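Local coordinates for putative agmatine deiminase (Streptococcus mutans, PDB 2EWO), which probably hydrolyses the guanidinium group of agmatine to give N-carbamoylputrescine and ammonia, as an agmatine deiminase of the pentein superfamily, at residues G233-Y239 / L269-C275; K206-V210 / F257-D263. All blocks are in the same frame, centred on the assembly; numbering follows the deposited sequence.

Contact 1 (G233-Y239 / L269-C275); sequences GEVACIY and LKVHKMC
Glu-234 and Lys-270 run alongside each other and point the same way, with CG of Glu-234 3.5 Å from CB of Lys-270. The lysine is extended as far as CE and bends there (chi4 -56°); CD lies against Glu-234 OE1, at 3.1 Å, and NZ makes only a long salt bridge to OE1, at 4.0 Å. That same oxygen takes a weak hydrogen bond from His-272 NE2, 3.2 Å away, the imidazole being turned 46° from the carboxylate plane. OE2 of Glu-234 has its stronger partner in Arg-231. On the other face of the sheet, Val-235 sends its two methyl branches to different neighbours: CG1 meets CD2 of Leu-269 at 3.9 Å, while CG2 crosses toward Val-271. Farther along, the extended chain of Lys-273 lies beside Tyr-239 and lays CE over one face of the ring, 3.9 Å from its centroid and offset toward the rim, a CH-pi contact. Tyr-255 of helix 248-259 also meets this tyrosine. The firmer backbone bonds are here: selenomethionine Met-274 donates N to Cys-237 O (2.8 Å), and its O receives Tyr-239 N (3.0 Å). Those around Val-235, its N to Lys-270 O and His-272 N to its O, are weak. The strands of this beta-alpha-beta unit are thus only weakly bonded near Glu-234, where arginine, lysine and histidine round one carboxylate would probably stabilise its negative charge.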
loop_
_atom_site.group_PDB
_atom_site.type_symbol
_atom_site.label_atom_id
_atom_site.label_comp_id
_atom_site.label_asym_id
_atom_site.label_seq_id
_atom_site.Cartn_x
_atom_site.Cartn_y
_atom_site.Cartn_z
ATOM N N GLY A 233 8.404 -12.770 -44.232
ATOM C CA GLY A 233 8.843 -12.278 -45.525
ATOM C C GLY A 233 8.169 -10.946 -45.833
ATOM O O GLY A 233 8.821 -9.992 -46.258
ATOM N N GLU A 234 6.857 -10.875 -45.619
ATOM C CA GLU A 234 6.118 -9.638 -45.862
ATOM C C GLU A 234 6.054 -8.831 -44.569
ATOM O O GLU A 234 5.907 -9.391 -43.480
ATOM C CB GLU A 234 4.711 -9.944 -46.363
ATOM C CG GLU A 234 4.677 -10.700 -47.680
ATOM C CD GLU A 234 3.260 -10.993 -48.131
ATOM O OE1 GLU A 234 2.481 -10.027 -48.299
ATOM O OE2 GLU A 234 2.920 -12.185 -48.316
ATOM N N VAL A 235 6.163 -7.512 -44.691
ATOM C CA VAL A 235 6.160 -6.641 -43.522
ATOM C C VAL A 235 5.242 -5.445 -43.685
ATOM O O VAL A 235 4.656 -5.246 -44.740
ATOM C CB VAL A 235 7.578 -6.128 -43.258
ATOM C CG1 VAL A 235 8.534 -7.302 -43.183
ATOM C CG2 VAL A 235 8.010 -5.178 -44.367
ATOM N N ALA A 236 5.104 -4.659 -42.630
ATOM C CA ALA A 236 4.269 -3.471 -42.706
ATOM C C ALA A 236 5.200 -2.294 -42.537
ATOM O O ALA A 236 6.375 -2.466 -42.208
ATOM C CB ALA A 236 3.218 -3.471 -41.609
ATOM N N CYS A 237 4.685 -1.096 -42.772
ATOM C CA CYS A 237 5.498 0.095 -42.626
ATOM C C CYS A 237 4.699 1.349 -42.922
ATOM O O CYS A 237 3.970 1.412 -43.909
ATOM C CB CYS A 237 6.709 0.026 -43.552
ATOM S SG CYS A 237 7.898 1.340 -43.247
ATOM N N ILE A 238 4.825 2.347 -42.054
ATOM C CA ILE A 238 4.116 3.598 -42.264
ATOM C C ILE A 238 4.729 4.311 -43.465
ATOM O O ILE A 238 5.934 4.204 -43.703
ATOM C CB ILE A 238 4.211 4.537 -41.029
ATOM C CG1 ILE A 238 5.659 4.618 -40.540
ATOM C CG2 ILE A 238 3.279 4.053 -39.928
ATOM C CD1 ILE A 238 5.851 5.535 -39.352
ATOM N N TYR A 239 3.903 5.018 -44.233
ATOM C CA TYR A 239 4.395 5.757 -45.396
ATOM C C TYR A 239 3.456 6.888 -45.828
ATOM O O TYR A 239 2.271 6.672 -46.099
ATOM C CB TYR A 239 4.659 4.801 -46.570
ATOM C CG TYR A 239 5.336 5.459 -47.759
ATOM C CD1 TYR A 239 6.736 5.539 -47.834
ATOM C CD2 TYR A 239 4.586 6.024 -48.795
ATOM C CE1 TYR A 239 7.375 6.170 -48.910
ATOM C CE2 TYR A 239 5.212 6.657 -49.877
ATOM C CZ TYR A 239 6.606 6.726 -49.927
ATOM O OH TYR A 239 7.229 7.352 -50.985
ATOM N N LEU A 269 11.848 -8.649 -48.854
ATOM C CA LEU A 269 10.753 -8.207 -48.005
ATOM C C LEU A 269 9.667 -7.450 -48.746
ATOM O O LEU A 269 9.836 -6.287 -49.108
ATOM C CB LEU A 269 11.279 -7.355 -46.850
ATOM C CG LEU A 269 11.750 -8.128 -45.618
ATOM C CD1 LEU A 269 12.921 -9.031 -45.962
ATOM C CD2 LEU A 269 12.147 -7.134 -44.555
ATOM N N LYS A 270 8.546 -8.122 -48.967
ATOM C CA LYS A 270 7.418 -7.514 -49.653
ATOM C C LYS A 270 6.838 -6.434 -48.749
ATOM O O LYS A 270 5.839 -6.659 -48.068
ATOM C CB LYS A 270 6.356 -8.575 -49.949
ATOM C CG LYS A 270 5.151 -8.045 -50.688
ATOM C CD LYS A 270 4.077 -9.103 -50.807
ATOM C CE LYS A 270 2.945 -8.631 -51.702
ATOM N NZ LYS A 270 2.367 -7.344 -51.223
ATOM N N VAL A 271 7.470 -5.266 -48.740
ATOM C CA VAL A 271 7.035 -4.140 -47.904
ATOM C C VAL A 271 5.610 -3.640 -48.199
ATOM O O VAL A 271 5.234 -3.484 -49.357
ATOM C CB VAL A 271 7.992 -2.934 -48.073
ATOM C CG1 VAL A 271 7.604 -1.824 -47.106
ATOM C CG2 VAL A 271 9.431 -3.374 -47.869
ATOM N N HIS A 272 4.820 -3.390 -47.159
ATOM C CA HIS A 272 3.470 -2.877 -47.377
ATOM C C HIS A 272 3.403 -1.414 -47.005
ATOM O O HIS A 272 4.417 -0.803 -46.674
ATOM C CB HIS A 272 2.423 -3.642 -46.572
ATOM C CG HIS A 272 2.062 -4.965 -47.162
ATOM N ND1 HIS A 272 0.852 -5.580 -46.926
ATOM C CD2 HIS A 272 2.762 -5.804 -47.961
ATOM C CE1 HIS A 272 0.821 -6.741 -47.554
ATOM N NE2 HIS A 272 1.968 -6.901 -48.189
ATOM N N LYS A 273 2.205 -0.850 -47.061
ATOM C CA LYS A 273 2.055 0.550 -46.738
ATOM C C LYS A 273 0.894 0.863 -45.812
ATOM O O LYS A 273 -0.264 0.587 -46.125
ATOM C CB LYS A 273 1.926 1.381 -48.014
ATOM C CG LYS A 273 3.245 1.666 -48.721
ATOM C CD LYS A 273 3.038 2.713 -49.804
ATOM C CE LYS A 273 4.310 3.017 -50.571
ATOM N NZ LYS A 273 4.086 4.090 -51.586
HETATM N N MSE A 274 1.224 1.442 -44.664
HETATM C CA MSE A 274 0.232 1.844 -43.676
HETATM C C MSE A 274 0.173 3.363 -43.801
HETATM O O MSE A 274 1.096 3.975 -44.332
HETATM C CB MSE A 274 0.704 1.443 -42.269
HETATM C CG MSE A 274 -0.310 1.686 -41.137
HETATM SE SE MSE A 274 -1.918 0.545 -41.239
HETATM C CE MSE A 274 -1.051 -1.176 -40.923
ATOM N N CYS A 275 -0.905 3.979 -43.332
ATOM C CA CYS A 275 -1.009 5.428 -43.412
ATOM C C CYS A 275 -0.776 6.036 -42.040
ATOM O O CYS A 275 -0.790 5.336 -41.023
ATOM C CB CYS A 275 -2.392 5.838 -43.905
ATOM S SG CYS A 275 -3.697 5.539 -42.699
#

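Contact 2 (K206-V210 / F257-D263); sequences KVLWV and FLSQQTD
The ring of Phe-257 lies against the end of strand 206-210, with Trp-209 O and Val-210 CA over one face and the carbonyl carbon of Leu-208 near its plane at the edge. The opposite face has the aliphatic CG of Gln-261 over its centre, its exact position doubtful. Val-210 CA makes a CH-pi contact, 4.2 Å from the ring centroid and displaced toward the rim. Leu-258 CD1 sits in the ring plane and also reaches Val-210 CG2 at 3.6 Å. The phenyl group gets there with CG anti to the backbone N (chi1 172°), pointing from helix 248-259 to the strand. The Trp-209 ring turns elsewhere: Val-207 CG2 covers part of one face, Lys-191 makes a cation-pi contact, and NE1 bonds to Glu-195. At the other end, Lys-206 stretches its fully extended chain across Thr-262 at about a right angle, and NZ donates to Thr-262 O at 2.8 Å, approaching from above the carbonyl plane (49° out of it). Strand and helix end are therefore joined by apolar packing at Val-210 and by a single charged hydrogen bond at Lys-206, which ties the loop after the helix to the strand.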
loop_
_atom_site.group_PDB
_atom_site.type_symbol
_atom_site.label_atom_id
_atom_site.label_comp_id
_atom_site.label_asym_id
_atom_site.label_seq_id
_atom_site.Cartn_x
_atom_site.Cartn_y
_atom_site.Cartn_z
ATOM N N LYS A 206 19.697 -13.434 -38.043
ATOM C CA LYS A 206 19.934 -12.142 -38.688
ATOM C C LYS A 206 19.138 -10.998 -38.077
ATOM O O LYS A 206 17.941 -11.130 -37.827
ATOM C CB LYS A 206 19.613 -12.209 -40.179
ATOM C CG LYS A 206 19.880 -10.892 -40.898
ATOM C CD LYS A 206 19.602 -10.998 -42.381
ATOM C CE LYS A 206 20.041 -9.740 -43.117
ATOM N NZ LYS A 206 19.797 -9.869 -44.579
ATOM N N VAL A 207 19.811 -9.810 -37.920
ATOM C CA VAL A 207 19.119 -8.670 -37.298
ATOM C C VAL A 207 19.141 -7.463 -38.248
ATOM O O VAL A 207 20.212 -6.953 -38.610
ATOM C CB VAL A 207 19.813 -8.301 -35.980
ATOM C CG1 VAL A 207 21.332 -8.165 -36.118
ATOM C CG2 VAL A 207 19.330 -6.970 -35.401
ATOM N N LEU A 208 17.937 -7.044 -38.628
ATOM C CA LEU A 208 17.717 -5.887 -39.529
ATOM C C LEU A 208 17.667 -4.602 -38.700
ATOM O O LEU A 208 16.829 -4.450 -37.803
ATOM C CB LEU A 208 16.385 -6.042 -40.265
ATOM C CG LEU A 208 16.489 -6.897 -41.529
ATOM C CD1 LEU A 208 17.137 -8.258 -41.278
ATOM C CD2 LEU A 208 15.126 -7.195 -42.157
ATOM N N TRP A 209 18.554 -3.680 -39.020
ATOM C CA TRP A 209 18.682 -2.439 -38.241
ATOM C C TRP A 209 18.092 -1.210 -38.935
ATOM O O TRP A 209 18.795 -0.503 -39.685
ATOM C CB TRP A 209 20.155 -2.133 -37.969
ATOM C CG TRP A 209 20.809 -3.153 -37.036
ATOM C CD1 TRP A 209 21.394 -4.304 -37.388
ATOM C CD2 TRP A 209 20.894 -3.032 -35.625
ATOM N NE1 TRP A 209 21.868 -4.919 -36.185
ATOM C CE2 TRP A 209 21.569 -4.153 -35.163
ATOM C CE3 TRP A 209 20.466 -2.067 -34.705
ATOM C CZ2 TRP A 209 21.858 -4.372 -33.812
ATOM C CZ3 TRP A 209 20.756 -2.297 -33.345
ATOM C CH2 TRP A 209 21.421 -3.396 -32.920
ATOM N N VAL A 210 16.807 -0.983 -38.656
ATOM C CA VAL A 210 16.140 0.232 -39.121
ATOM C C VAL A 210 16.811 1.321 -38.404
ATOM O O VAL A 210 17.418 1.114 -37.345
ATOM C CB VAL A 210 14.663 0.269 -38.813
ATOM C CG1 VAL A 210 14.059 1.662 -39.054
ATOM C CG2 VAL A 210 13.865 -0.688 -39.686
ATOM N N PHE A 257 14.896 1.490 -46.480
ATOM C CA PHE A 257 15.718 0.481 -45.828
ATOM C C PHE A 257 15.076 -0.896 -45.909
ATOM O O PHE A 257 15.732 -1.890 -46.228
ATOM C CB PHE A 257 15.912 0.819 -44.361
ATOM C CG PHE A 257 16.589 -0.267 -43.587
ATOM C CD1 PHE A 257 17.970 -0.388 -43.610
ATOM C CD2 PHE A 257 15.845 -1.175 -42.835
ATOM C CE1 PHE A 257 18.612 -1.393 -42.890
ATOM C CE2 PHE A 257 16.474 -2.189 -42.109
ATOM C CZ PHE A 257 17.862 -2.297 -42.135
ATOM N N LEU A 258 13.788 -0.941 -45.586
ATOM C CA LEU A 258 13.018 -2.177 -45.590
ATOM C C LEU A 258 13.010 -2.845 -46.952
ATOM O O LEU A 258 13.453 -3.991 -47.104
ATOM C CB LEU A 258 11.582 -1.877 -45.158
ATOM C CG LEU A 258 11.182 -2.245 -43.725
ATOM C CD1 LEU A 258 12.275 -1.831 -42.743
ATOM C CD2 LEU A 258 9.845 -1.576 -43.397
ATOM N N SER A 259 12.495 -2.112 -47.936
ATOM C CA SER A 259 12.393 -2.584 -49.316
ATOM C C SER A 259 13.722 -3.096 -49.902
ATOM O O SER A 259 13.731 -3.995 -50.746
ATOM C CB SER A 259 11.841 -1.457 -50.183
ATOM O OG SER A 259 12.608 -0.290 -49.979
ATOM N N GLN A 260 14.835 -2.524 -49.447
ATOM C CA GLN A 260 16.166 -2.915 -49.912
ATOM C C GLN A 260 16.742 -4.022 -49.033
ATOM O O GLN A 260 17.893 -4.422 -49.200
ATOM C CB GLN A 260 17.114 -1.705 -49.865
ATOM C CG GLN A 260 16.913 -0.666 -50.968
ATOM C CD GLN A 260 17.639 -1.033 -52.263
ATOM O OE1 GLN A 260 18.868 -1.135 -52.293
ATOM N NE2 GLN A 260 16.879 -1.232 -53.336
ATOM N N GLN A 261 15.942 -4.521 -48.099
ATOM C CA GLN A 261 16.414 -5.550 -47.183
ATOM C C GLN A 261 15.782 -6.927 -47.313
ATOM O O GLN A 261 14.573 -7.068 -47.525
ATOM C CB GLN A 261 16.261 -5.057 -45.740
ATOM C CG GLN A 261 17.341 -4.089 -45.313
ATOM C CD GLN A 261 18.689 -4.765 -45.156
ATOM O OE1 GLN A 261 19.718 -4.101 -45.045
ATOM N NE2 GLN A 261 18.689 -6.097 -45.136
ATOM N N THR A 262 16.626 -7.944 -47.164
ATOM C CA THR A 262 16.208 -9.340 -47.233
ATOM C C THR A 262 16.332 -10.000 -45.847
ATOM O O THR A 262 17.081 -9.525 -44.984
ATOM C CB THR A 262 17.080 -10.135 -48.236
ATOM O OG1 THR A 262 16.722 -11.520 -48.184
ATOM C CG2 THR A 262 18.565 -9.995 -47.898
ATOM N N ASP A 263 15.606 -11.094 -45.635
ATOM C CA ASP A 263 15.661 -11.776 -44.350
ATOM C C ASP A 263 16.685 -12.912 -44.295
ATOM O O ASP A 263 17.616 -12.976 -45.103
ATOM C CB ASP A 263 14.274 -12.300 -43.953
ATOM C CG ASP A 263 13.661 -13.201 -45.001
ATOM O OD1 ASP A 263 14.305 -14.199 -45.402
ATOM O OD2 ASP A 263 12.522 -12.906 -45.415
#

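Overall arrangement
Contact 1 and the 257-263 side of contact 2 belong to one beta-alpha-beta unit: strand 234-237 leads into helix 248-259, whose end and following loop make contact 2 before the chain returns as strand 270-271. Strand 206-210 comes from another sheet. The two centres are 12 Å apart. Leu-258 packs CD2 on Cys-237 SG (3.5 Å), Val-271 CG2 lies 3.3 Å from Ser-259 N, and Leu-269 rests against the loop at Gln-261 and Asp-263. The helix end is thus wedged between the sheet of contact 1 and that of strand 206-210. Penteins generally have their active site near the centre of the propeller; the centres of contacts 1 and 2 lie about 17 and 20 Å from the chain centre.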